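Local structure of PF04016 domain protein (Desulfitobacterium hafniense, 3L5O) at residues A26-P32 and I101-Y105; A82-V86 and G97-I101; S135-V139 and D188-I192; K143-H149 and C161-E167; R246-I250 and I259-G263. The protein is of unknown function but combines enolase-like and Rossmann-like folds, possibly forming an active site with a role in heavy-metal chelation. All blocks are in the same frame, centred on the assembly; numbering follows the deposited sequence.

Contact 1. Residues A26-P32 and I101-Y105; sequences AMINGIP and INAYY
The ring of Y104 carries P32 on one face: CD of the proline stands 3.7 Å from the ring centroid, 25° off the ring normal, a CH-pi contact in which the rigid, puckered proline ring crosses the tyrosine at about a right angle. I31 CA lies over the same face, likewise offset toward the rim. The Y105 ring is turned differently. Y104 CD2 rests over its centre, while at its edge, near the ring plane, lies M27 O. Here two helices of what is probably the enolase-like part meet, 22-29 where it gives way to a loop and 91-105 at its last turn. The first torsions of the two tyrosines diverge: CG of Y104 is anti to the backbone N and that of Y105 lies beside it, which sends one ring toward P32 and the other toward the end of the first helix. There Y105 OH donates to M27 O at 2.6 Å, arriving at 124° to the C=O bond and tilted 17° from the carbonyl plane. A tyrosine suits this place because its ring packs in the buried interface while its hydroxyl serves a carbonyl at the end of a helix. G30 brings its CA within 3.3 Å of Y105 OH, an approach eased by the lack of a side chain. I31 fills the middle, its branches meeting Y104 CB and Y105 CE2, and A83 of helix 79-83 also packs on I31. F35 meets the Y104 ring edge-to-face. Between the two helices, the methyl CE of M27, a selenomethionine whose chain bends at chi3, lies 4.1 Å from I101 CD1.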
# COMPACT_ATOMS: atom_id res chain seq x y z
N ALA A 26 2.76 15.08 -0.50
CA ALA A 26 3.57 14.83 0.72
C ALA A 26 4.53 13.64 0.52
O ALA A 26 5.69 13.73 0.90
CB ALA A 26 2.63 14.54 1.91
N MSE A 27 4.05 12.55 -0.05
CA MSE A 27 4.88 11.36 -0.31
C MSE A 27 5.96 11.66 -1.33
O MSE A 27 7.13 11.33 -1.13
CB MSE A 27 4.05 10.19 -0.81
CG MSE A 27 3.13 9.61 0.19
SE MSE A 27 2.25 7.99 -0.51
CE MSE A 27 1.16 8.57 -1.75
N ILE A 28 5.57 12.30 -2.42
CA ILE A 28 6.50 12.56 -3.53
C ILE A 28 7.59 13.53 -3.09
O ILE A 28 8.78 13.34 -3.36
CB ILE A 28 5.73 13.12 -4.78
CG1 ILE A 28 4.78 12.06 -5.37
CG2 ILE A 28 6.73 13.54 -5.87
CD1 ILE A 28 3.73 12.65 -6.32
N ASN A 29 7.18 14.59 -2.40
CA ASN A 29 8.10 15.68 -2.07
C ASN A 29 9.10 15.29 -1.01
O ASN A 29 10.08 15.99 -0.83
CB ASN A 29 7.33 16.94 -1.67
CG ASN A 29 6.63 17.56 -2.83
OD1 ASN A 29 7.16 17.49 -3.94
ND2 ASN A 29 5.45 18.19 -2.61
N GLY A 30 8.85 14.18 -0.33
CA GLY A 30 9.80 13.61 0.60
C GLY A 30 10.94 12.82 -0.03
O GLY A 30 11.88 12.45 0.67
N ILE A 31 10.89 12.55 -1.33
CA ILE A 31 11.94 11.77 -1.99
C ILE A 31 13.10 12.68 -2.45
O ILE A 31 12.90 13.58 -3.25
CB ILE A 31 11.36 10.96 -3.21
CG1 ILE A 31 10.19 10.06 -2.78
CG2 ILE A 31 12.44 10.08 -3.87
CD1 ILE A 31 9.41 9.48 -3.95
N PRO A 32 14.32 12.43 -1.96
CA PRO A 32 15.48 13.16 -2.48
C PRO A 32 15.76 12.80 -3.94
O PRO A 32 15.60 11.65 -4.39
CB PRO A 32 16.62 12.71 -1.57
CG PRO A 32 15.90 12.09 -0.35
CD PRO A 32 14.69 11.47 -0.92
N ILE A 101 7.69 5.37 -5.23
CA ILE A 101 7.58 5.90 -3.86
C ILE A 101 8.16 4.91 -2.84
O ILE A 101 8.93 5.30 -1.95
CB ILE A 101 6.11 6.23 -3.54
CG1 ILE A 101 5.69 7.47 -4.31
CG2 ILE A 101 5.90 6.42 -2.03
CD1 ILE A 101 4.20 7.70 -4.33
N ASN A 102 7.82 3.64 -3.00
CA ASN A 102 8.18 2.64 -1.99
C ASN A 102 9.65 2.23 -2.08
O ASN A 102 10.21 1.72 -1.11
CB ASN A 102 7.25 1.42 -2.08
CG ASN A 102 5.84 1.73 -1.58
OD1 ASN A 102 5.63 2.58 -0.72
ND2 ASN A 102 4.87 1.05 -2.14
N ALA A 103 10.27 2.49 -3.23
CA ALA A 103 11.71 2.26 -3.40
C ALA A 103 12.50 3.21 -2.52
O ALA A 103 13.51 2.84 -2.00
CB ALA A 103 12.12 2.42 -4.84
N TYR A 104 12.03 4.45 -2.33
CA TYR A 104 12.66 5.33 -1.32
C TYR A 104 12.27 4.89 0.11
O TYR A 104 13.12 4.42 0.84
CB TYR A 104 12.27 6.78 -1.50
CG TYR A 104 12.80 7.64 -0.39
CD1 TYR A 104 14.17 7.81 -0.21
CD2 TYR A 104 11.94 8.30 0.47
CE1 TYR A 104 14.66 8.61 0.82
CE2 TYR A 104 12.42 9.09 1.49
CZ TYR A 104 13.77 9.25 1.65
OH TYR A 104 14.20 10.05 2.67
N TYR A 105 10.99 5.04 0.48
CA TYR A 105 10.59 4.89 1.90
C TYR A 105 10.84 3.50 2.52
O TYR A 105 11.13 3.39 3.75
CB TYR A 105 9.13 5.28 2.08
CG TYR A 105 8.85 6.74 1.83
CD1 TYR A 105 9.13 7.69 2.80
CD2 TYR A 105 8.29 7.17 0.62
CE1 TYR A 105 8.89 9.04 2.58
CE2 TYR A 105 8.06 8.53 0.39
CZ TYR A 105 8.35 9.46 1.38
OH TYR A 105 8.11 10.81 1.20

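Contact 2. Residues A82-V86 and G97-I101; sequences AAGCV and GLAAI
V86 N donates to A83 O at 2.9 Å, a bond within the 3-10 turn that follows helix 79-83, and this same nitrogen is pressed against G97, whose CA lies 3.4 Å away. With no side chain on G97, the two backbones come so close that the CA atoms of V86 and G97 are 3.9 Å apart. A82 O and C85 CB also rest on G97 CA, making the glycine the floor on which the turn sits. Small alanines continue the close packing one turn further along helix 91-105: A100 CB meets A82 CB at 4.0 Å and lies beside the backbone of A83. The larger aliphatic groups close the other flank. V86 turns CG1 between its backbone N and carbonyl carbon (chi1 73°), where it meets I101 CD1 at 3.8 Å, and its CG2 leans on L98. I101 CG1 in turn touches A83 CB at 3.7 Å. The interface is buried and wholly apolar between side chains, as befits helices packed in a protein core. Helix 22-29 covers V86 and A83 through I28, helix 195-199 reaches V86 and L98 through V197, and strand 46-51 backs A100 through I49.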
# COMPACT_ATOMS: atom_id res chain seq x y z
N ALA A 82 9.61 9.70 -11.55
CA ALA A 82 8.81 8.50 -11.72
C ALA A 82 7.63 8.38 -10.71
O ALA A 82 6.59 7.88 -11.06
CB ALA A 82 9.69 7.27 -11.59
N ALA A 83 7.81 8.86 -9.47
CA ALA A 83 6.77 8.84 -8.45
C ALA A 83 5.56 9.68 -8.85
O ALA A 83 4.47 9.37 -8.43
CB ALA A 83 7.32 9.31 -7.10
N GLY A 84 5.76 10.73 -9.64
CA GLY A 84 4.68 11.50 -10.24
C GLY A 84 3.66 10.65 -10.99
O GLY A 84 2.50 11.05 -11.15
N CYS A 85 4.08 9.49 -11.47
CA CYS A 85 3.16 8.54 -12.11
C CYS A 85 2.06 8.02 -11.19
O CYS A 85 1.04 7.58 -11.70
CB CYS A 85 3.92 7.34 -12.68
SG CYS A 85 5.01 7.71 -14.04
N VAL A 86 2.27 8.08 -9.87
CA VAL A 86 1.26 7.64 -8.90
C VAL A 86 -0.07 8.38 -9.07
O VAL A 86 -1.13 7.84 -8.75
CB VAL A 86 1.77 7.75 -7.42
CG1 VAL A 86 1.83 9.20 -6.95
CG2 VAL A 86 0.90 6.88 -6.46
N GLY A 97 4.29 4.35 -10.26
CA GLY A 97 4.48 5.48 -9.38
C GLY A 97 4.54 5.10 -7.92
O GLY A 97 5.37 5.62 -7.22
N LEU A 98 3.64 4.23 -7.46
CA LEU A 98 3.71 3.77 -6.08
C LEU A 98 4.93 2.87 -5.82
O LEU A 98 5.54 2.96 -4.77
CB LEU A 98 2.41 3.04 -5.67
CG LEU A 98 2.32 2.55 -4.21
CD1 LEU A 98 2.53 3.67 -3.18
CD2 LEU A 98 0.96 1.90 -4.01
N ALA A 99 5.29 2.01 -6.76
CA ALA A 99 6.55 1.27 -6.66
C ALA A 99 7.78 2.21 -6.46
O ALA A 99 8.62 1.97 -5.59
CB ALA A 99 6.73 0.33 -7.87
N ALA A 100 7.83 3.32 -7.19
CA ALA A 100 8.89 4.30 -7.07
C ALA A 100 8.87 4.97 -5.70
O ALA A 100 9.90 5.09 -5.05
CB ALA A 100 8.76 5.36 -8.17
N ILE A 101 7.69 5.37 -5.23
CA ILE A 101 7.58 5.90 -3.86
C ILE A 101 8.16 4.91 -2.84
O ILE A 101 8.93 5.30 -1.95
CB ILE A 101 6.11 6.23 -3.54
CG1 ILE A 101 5.69 7.47 -4.31
CG2 ILE A 101 5.90 6.42 -2.03
CD1 ILE A 101 4.20 7.70 -4.33

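Contact 3. Residues S135-V139 and D188-I192; sequences SQNEV and DYVYI
S135 opens the contact with its hydroxyl, which accepts a hydrogen bond from Y191 OH at 2.7 Å. Its OG lies between the backbone N and the carbonyl carbon and is reached near the plane of the tyrosine ring, at the edge. The same OG is hydrogen-bonded to P131 O, so a short serine links the tyrosine to the chain leading into this turn. From S135 the backbone coils without regular helix bonds, though S135 O is held by V139 N at 3.2 Å, which curls the turn and presents E138 and V139 to the strand. That strand, 189-193, runs within the parallel part of the mixed sheet of the Rossmann-like fold, next to strand 143-147, and the alternation of its residues puts Y189 and Y191 on the same side, facing the turn. E138 crosses Y189 at about a right angle. Its CG lies 3.3 Å from Y189 OH, and OE1 comes to 3.4 Å from Y189 CE1, the carboxylate inclined only 20° to the ring plane. The charge itself is taken up by a salt bridge from OE1 to R214 on strand 214-218. V139 then places its branch CG1 over one face of the Y189 ring, 4.1 Å from the centroid and 24° off the normal. With CG1 beside its backbone N (chi1 -56°), this compact methyl also comes to 3.6 Å from Y191 OH, wedging between the two tyrosines, while V144 of the adjacent strand packs against V139.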
# COMPACT_ATOMS: atom_id res chain seq x y z
N SER A 135 -4.44 -6.66 16.21
CA SER A 135 -5.52 -5.84 16.77
C SER A 135 -6.79 -6.61 17.11
O SER A 135 -7.85 -6.01 17.27
CB SER A 135 -5.82 -4.65 15.84
OG SER A 135 -5.99 -5.06 14.50
N GLN A 136 -6.70 -7.92 17.27
CA GLN A 136 -7.86 -8.75 17.62
C GLN A 136 -8.46 -8.35 18.96
O GLN A 136 -9.67 -8.21 19.08
CB GLN A 136 -7.48 -10.21 17.73
CG GLN A 136 -7.03 -10.86 16.46
CD GLN A 136 -6.53 -12.26 16.73
OE1 GLN A 136 -5.32 -12.49 16.82
NE2 GLN A 136 -7.45 -13.18 16.93
N ASN A 137 -7.61 -8.22 19.97
CA ASN A 137 -8.07 -7.77 21.29
C ASN A 137 -8.73 -6.39 21.25
O ASN A 137 -9.81 -6.19 21.80
CB ASN A 137 -6.91 -7.79 22.28
CG ASN A 137 -6.60 -9.19 22.77
OD1 ASN A 137 -7.44 -9.83 23.41
ND2 ASN A 137 -5.40 -9.67 22.47
N GLU A 138 -8.10 -5.47 20.54
CA GLU A 138 -8.54 -4.08 20.51
C GLU A 138 -9.91 -3.85 19.88
O GLU A 138 -10.65 -2.98 20.31
CB GLU A 138 -7.53 -3.26 19.73
CG GLU A 138 -7.55 -1.81 20.11
CD GLU A 138 -6.50 -1.05 19.35
OE1 GLU A 138 -6.42 -1.28 18.13
OE2 GLU A 138 -5.76 -0.27 19.99
N VAL A 139 -10.22 -4.64 18.85
CA VAL A 139 -11.43 -4.46 18.06
C VAL A 139 -12.60 -5.30 18.54
O VAL A 139 -13.66 -5.24 17.94
CB VAL A 139 -11.19 -4.76 16.56
CG1 VAL A 139 -10.07 -3.90 16.02
CG2 VAL A 139 -10.90 -6.24 16.32
N ASP A 188 -15.45 2.23 14.27
CA ASP A 188 -14.43 2.51 15.29
C ASP A 188 -13.02 2.27 14.79
O ASP A 188 -12.08 2.92 15.24
CB ASP A 188 -14.68 1.62 16.51
CG ASP A 188 -16.07 1.78 17.05
OD1 ASP A 188 -16.47 2.94 17.33
OD2 ASP A 188 -16.84 0.81 17.21
N TYR A 189 -12.85 1.28 13.92
CA TYR A 189 -11.54 0.93 13.37
C TYR A 189 -11.70 0.69 11.89
O TYR A 189 -12.64 0.02 11.47
CB TYR A 189 -10.95 -0.32 14.02
CG TYR A 189 -10.62 -0.11 15.46
CD1 TYR A 189 -9.38 0.41 15.83
CD2 TYR A 189 -11.55 -0.38 16.47
CE1 TYR A 189 -9.07 0.64 17.16
CE2 TYR A 189 -11.24 -0.15 17.83
CZ TYR A 189 -10.00 0.37 18.15
OH TYR A 189 -9.65 0.62 19.45
N VAL A 190 -10.76 1.20 11.10
CA VAL A 190 -10.80 1.05 9.64
C VAL A 190 -9.44 0.60 9.12
O VAL A 190 -8.41 1.14 9.51
CB VAL A 190 -11.21 2.37 8.96
CG1 VAL A 190 -11.17 2.24 7.47
CG2 VAL A 190 -12.60 2.79 9.43
N TYR A 191 -9.45 -0.41 8.26
CA TYR A 191 -8.28 -0.85 7.50
C TYR A 191 -8.52 -0.67 6.01
O TYR A 191 -9.57 -1.08 5.49
CB TYR A 191 -8.01 -2.34 7.77
CG TYR A 191 -7.89 -2.65 9.22
CD1 TYR A 191 -9.05 -2.77 10.00
CD2 TYR A 191 -6.65 -2.78 9.84
CE1 TYR A 191 -8.99 -3.01 11.34
CE2 TYR A 191 -6.58 -3.05 11.22
CZ TYR A 191 -7.76 -3.15 11.96
OH TYR A 191 -7.75 -3.39 13.31
N ILE A 192 -7.55 -0.11 5.31
CA ILE A 192 -7.69 0.18 3.90
C ILE A 192 -6.50 -0.39 3.15
O ILE A 192 -5.34 -0.09 3.47
CB ILE A 192 -7.78 1.70 3.64
CG1 ILE A 192 -8.93 2.35 4.42
CG2 ILE A 192 -7.96 1.99 2.14
CD1 ILE A 192 -8.78 3.88 4.52

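Contact 4. Residues K143-H149 and C161-E167; sequences KVGVVGH and CDLSILE
V144 N bonds to D162 O at 2.8 Å, and from there the two strands are stitched by alternating parallel bonds: S164 N to V144 O, V146 N to S164 O at 2.8 Å, L166 N to V146 O, and G148 N to L166 O at 3.0 Å. The short strands run 19° apart. Side chains of one face pack in steps: V144 CG2 touches C161 SG at 3.6 Å, and L163 CD1 bends inward to V146 CG2 at 3.8 Å. Beta-branched valines suit such extended backbone. On the other face, at the exposed start, K143 and D162 form a long salt bridge (NZ to OD2 3.7 Å), and a water within hydrogen-bonding reach of K143 NZ also bonds S164 OG at 2.7 Å. At the far end G148 adopts phi 121° and psi 168°, angles open to a residue without a side chain, and turns the chain out of the strand. Next to it E167 OE2 lies 3.2 Å from H149 CD2, at the edge of the imidazole, while E167 OE1 takes its bond from E171 N. These strands are the two arms of a beta-alpha-beta crossover of the Rossmann-like fold. Helix 153-157 joins them and packs through L153 and L157 on V146 and L163, helix 180-183 covers S164 and L166 on the other face, and strand 189-193 pairs with the other edge of 143-147.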
# COMPACT_ATOMS: atom_id res chain seq x y z
N LYS A 143 -17.14 -1.84 15.97
CA LYS A 143 -17.47 -1.79 14.55
C LYS A 143 -16.23 -1.56 13.67
O LYS A 143 -15.51 -0.55 13.80
CB LYS A 143 -18.54 -0.73 14.28
CG LYS A 143 -19.02 -0.75 12.83
CD LYS A 143 -20.45 -0.18 12.65
CE LYS A 143 -20.88 -0.16 11.16
NZ LYS A 143 -21.29 -1.51 10.68
N VAL A 144 -16.00 -2.50 12.77
CA VAL A 144 -14.77 -2.52 11.97
C VAL A 144 -15.08 -2.52 10.46
O VAL A 144 -15.93 -3.28 9.97
CB VAL A 144 -13.90 -3.77 12.29
CG1 VAL A 144 -12.67 -3.84 11.40
CG2 VAL A 144 -13.51 -3.78 13.77
N GLY A 145 -14.40 -1.65 9.74
CA GLY A 145 -14.60 -1.54 8.31
C GLY A 145 -13.27 -1.85 7.64
O GLY A 145 -12.26 -1.27 8.02
N VAL A 146 -13.29 -2.73 6.65
CA VAL A 146 -12.11 -3.12 5.87
C VAL A 146 -12.36 -2.87 4.39
O VAL A 146 -13.32 -3.37 3.83
CB VAL A 146 -11.77 -4.61 6.05
CG1 VAL A 146 -10.57 -4.99 5.15
CG2 VAL A 146 -11.47 -4.92 7.52
N VAL A 147 -11.49 -2.09 3.74
CA VAL A 147 -11.57 -1.86 2.30
C VAL A 147 -10.44 -2.66 1.62
O VAL A 147 -9.28 -2.43 1.90
CB VAL A 147 -11.42 -0.38 1.97
CG1 VAL A 147 -11.50 -0.13 0.48
CG2 VAL A 147 -12.47 0.46 2.71
N GLY A 148 -10.81 -3.59 0.74
CA GLY A 148 -9.88 -4.44 0.04
C GLY A 148 -10.12 -5.89 0.30
O GLY A 148 -10.88 -6.30 1.20
N HIS A 149 -9.46 -6.69 -0.51
CA HIS A 149 -9.53 -8.13 -0.39
C HIS A 149 -8.29 -8.63 0.40
O HIS A 149 -7.15 -8.43 -0.02
CB HIS A 149 -9.61 -8.77 -1.77
CG HIS A 149 -9.70 -10.26 -1.73
ND1 HIS A 149 -8.73 -11.09 -2.25
CD2 HIS A 149 -10.63 -11.08 -1.16
CE1 HIS A 149 -9.07 -12.35 -2.03
NE2 HIS A 149 -10.22 -12.37 -1.38
N CYS A 161 -15.94 -9.25 16.16
CA CYS A 161 -16.37 -7.88 15.98
C CYS A 161 -17.50 -7.78 14.97
O CYS A 161 -17.92 -8.78 14.39
CB CYS A 161 -15.18 -6.99 15.60
SG CYS A 161 -14.42 -7.23 13.95
N ASP A 162 -18.02 -6.57 14.83
CA ASP A 162 -19.00 -6.22 13.82
C ASP A 162 -18.22 -5.77 12.57
O ASP A 162 -17.82 -4.62 12.43
CB ASP A 162 -19.91 -5.12 14.38
CG ASP A 162 -20.97 -4.63 13.39
OD1 ASP A 162 -21.05 -5.15 12.26
OD2 ASP A 162 -21.76 -3.69 13.69
N LEU A 163 -18.01 -6.71 11.67
CA LEU A 163 -17.14 -6.53 10.50
C LEU A 163 -17.93 -6.23 9.24
O LEU A 163 -18.90 -6.93 8.93
CB LEU A 163 -16.32 -7.81 10.26
CG LEU A 163 -15.37 -7.84 9.05
CD1 LEU A 163 -14.26 -6.85 9.18
CD2 LEU A 163 -14.87 -9.26 8.86
N SER A 164 -17.48 -5.19 8.52
CA SER A 164 -17.89 -4.95 7.13
C SER A 164 -16.69 -4.89 6.19
O SER A 164 -15.76 -4.10 6.42
CB SER A 164 -18.64 -3.65 7.00
OG SER A 164 -19.76 -3.60 7.85
N ILE A 165 -16.74 -5.71 5.14
CA ILE A 165 -15.73 -5.77 4.08
C ILE A 165 -16.32 -5.11 2.85
O ILE A 165 -17.46 -5.40 2.50
CB ILE A 165 -15.27 -7.21 3.78
CG1 ILE A 165 -14.57 -7.80 5.02
CG2 ILE A 165 -14.25 -7.23 2.57
CD1 ILE A 165 -14.42 -9.26 4.99
N LEU A 166 -15.57 -4.18 2.27
CA LEU A 166 -15.95 -3.39 1.09
C LEU A 166 -14.92 -3.65 0.03
O LEU A 166 -13.73 -3.56 0.32
CB LEU A 166 -15.95 -1.90 1.42
CG LEU A 166 -16.98 -1.39 2.43
CD1 LEU A 166 -16.43 -1.37 3.87
CD2 LEU A 166 -17.37 -0.02 2.06
N GLU A 167 -15.36 -4.00 -1.18
CA GLU A 167 -14.47 -4.25 -2.32
C GLU A 167 -15.07 -3.70 -3.62
O GLU A 167 -16.27 -3.57 -3.75
CB GLU A 167 -14.26 -5.75 -2.50
CG GLU A 167 -13.64 -6.48 -1.31
CD GLU A 167 -13.84 -7.99 -1.37
OE1 GLU A 167 -14.97 -8.42 -1.61
OE2 GLU A 167 -12.87 -8.75 -1.16
O HOH W 1 -19.22 -2.97 10.44

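Contact 5. Residues R246-I250 and I259-G263; sequences RAFRI and IYSAG. With EDO (1,2-ethanediol), chain F.
A 3-10 turn, residues 259-262, packs the chain back on helix 244-251 just before the final strand 263-269. Its centre is two alanines: A262 CB lies 3.7 Å from A247 N and 4.0 Å from A247 CB, and side chains this small allow helix and turn to come close, with A247 and A262 only 5.3 Å apart between CA atoms. I250 brings its CD1 against A262 CB and its CG2 to 4.0 Å from I259 CD1. With CG1 anti to the backbone N (chi1 -164°), I259 sends CD1 back over the helix as far as A247 O, at 3.8 Å. The two isoleucines pack on each other beside the alanine pair, their longer branches extending the apolar contact. Toward the outside the chemistry turns polar. R246 runs fully extended from CG to NE, laying its guanidinium so that S261 CB sits over one face, 3.6 Å from NH2; a weak, long ion pair joins NH2 to E255, while R249 makes a firmer salt bridge to the same residue. Y260 points away from the helix. Its OH shares a hydrogen bond of 3.2 Å with O1 of an ethanediol, which probably comes from the crystallisation liquor and also bonds G238 O, and the ring meets F239 at about a right angle and K265 in a cation-pi contact. F248, on the helix's far side, touches strands 39-42 and 46-51, so the helix spans the three-stranded antiparallel sheet and the turn that leads into the antiparallel edge strand of the Rossmann-like sheet.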
# COMPACT_ATOMS: atom_id res chain seq x y z
N ARG A 246 15.25 -11.73 -5.51
CA ARG A 246 14.13 -12.67 -5.44
C ARG A 246 12.80 -11.99 -5.64
O ARG A 246 11.94 -12.53 -6.32
CB ARG A 246 14.13 -13.41 -4.11
CG ARG A 246 13.07 -14.48 -4.05
CD ARG A 246 13.07 -15.32 -2.80
NE ARG A 246 11.99 -16.29 -2.85
CZ ARG A 246 11.97 -17.43 -2.17
NH1 ARG A 246 12.97 -17.76 -1.37
NH2 ARG A 246 10.94 -18.25 -2.31
N ALA A 247 12.62 -10.82 -5.04
CA ALA A 247 11.42 -10.01 -5.23
C ALA A 247 11.12 -9.79 -6.71
O ALA A 247 9.98 -9.86 -7.13
CB ALA A 247 11.57 -8.68 -4.51
N PHE A 248 12.15 -9.52 -7.50
CA PHE A 248 12.00 -9.34 -8.95
C PHE A 248 11.65 -10.64 -9.67
O PHE A 248 10.83 -10.63 -10.58
CB PHE A 248 13.25 -8.73 -9.56
CG PHE A 248 13.28 -7.21 -9.53
CD1 PHE A 248 13.62 -6.52 -8.36
CD2 PHE A 248 12.96 -6.48 -10.67
CE1 PHE A 248 13.65 -5.12 -8.33
CE2 PHE A 248 13.00 -5.09 -10.65
CZ PHE A 248 13.34 -4.41 -9.47
N ARG A 249 12.25 -11.74 -9.25
CA ARG A 249 11.90 -13.05 -9.81
C ARG A 249 10.42 -13.29 -9.65
O ARG A 249 9.75 -13.63 -10.61
CB ARG A 249 12.73 -14.17 -9.17
CG ARG A 249 14.23 -14.04 -9.46
CD ARG A 249 15.05 -15.31 -9.22
NE ARG A 249 15.27 -15.60 -7.80
CZ ARG A 249 16.31 -15.17 -7.08
NH1 ARG A 249 17.26 -14.40 -7.61
NH2 ARG A 249 16.40 -15.51 -5.79
N ILE A 250 9.90 -13.07 -8.45
CA ILE A 250 8.50 -13.32 -8.16
C ILE A 250 7.59 -12.41 -9.00
O ILE A 250 6.64 -12.90 -9.62
CB ILE A 250 8.21 -13.13 -6.64
CG1 ILE A 250 8.90 -14.24 -5.82
CG2 ILE A 250 6.71 -13.11 -6.38
CD1 ILE A 250 9.09 -13.93 -4.34
N ILE A 259 4.67 -12.76 -2.93
CA ILE A 259 5.77 -11.81 -2.72
C ILE A 259 6.34 -11.86 -1.30
O ILE A 259 7.50 -11.51 -1.08
CB ILE A 259 5.28 -10.37 -3.02
CG1 ILE A 259 6.47 -9.40 -3.20
CG2 ILE A 259 4.32 -9.88 -1.92
CD1 ILE A 259 7.54 -9.83 -4.23
N TYR A 260 5.54 -12.33 -0.35
CA TYR A 260 5.94 -12.36 1.06
C TYR A 260 7.16 -13.22 1.33
O TYR A 260 7.86 -13.00 2.30
CB TYR A 260 4.77 -12.79 1.95
CG TYR A 260 3.64 -11.80 1.94
CD1 TYR A 260 3.74 -10.59 2.64
CD2 TYR A 260 2.48 -12.05 1.20
CE1 TYR A 260 2.70 -9.67 2.62
CE2 TYR A 260 1.43 -11.13 1.18
CZ TYR A 260 1.55 -9.94 1.89
OH TYR A 260 0.51 -9.04 1.86
N SER A 261 7.43 -14.19 0.46
CA SER A 261 8.64 -15.01 0.53
C SER A 261 9.94 -14.22 0.45
O SER A 261 10.98 -14.67 0.94
CB SER A 261 8.64 -16.03 -0.61
OG SER A 261 7.47 -16.83 -0.54
N ALA A 262 9.87 -13.05 -0.19
CA ALA A 262 11.05 -12.21 -0.43
C ALA A 262 11.30 -11.16 0.66
O ALA A 262 12.17 -10.30 0.50
CB ALA A 262 10.94 -11.52 -1.79
N GLY A 263 10.54 -11.22 1.76
CA GLY A 263 10.78 -10.32 2.87
C GLY A 263 9.94 -10.53 4.11
O GLY A 263 9.55 -11.64 4.43
C1 EDO F . 0.88 -6.23 5.10
O1 EDO F . 1.46 -6.93 4.01
C2 EDO F . 1.27 -6.79 6.46
O2 EDO F . 1.97 -5.86 7.28

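Overall arrangement
Contacts 1 and 2 are buried, share I101 on helix 91-105 and touch through I31 and A83, with centres 8 Å apart; their chemistry is mainly apolar helix packing, with one tyrosine bond in contact 1. Contacts 3 and 4 lie on the opposite side of the chain's centre from them and meet in the parallel part of the mixed sheet, where strand 143-147 bonds to strand 189-193. Contact 4 is held by regular backbone bonds and is only partly buried, whereas contact 3 relies on tyrosines gripping a turn. Contact 5 touches none of the others, about 20 Å from contact 2 and 28 Å from contact 4 between centres; it is partly buried, apolar inside and charged outside.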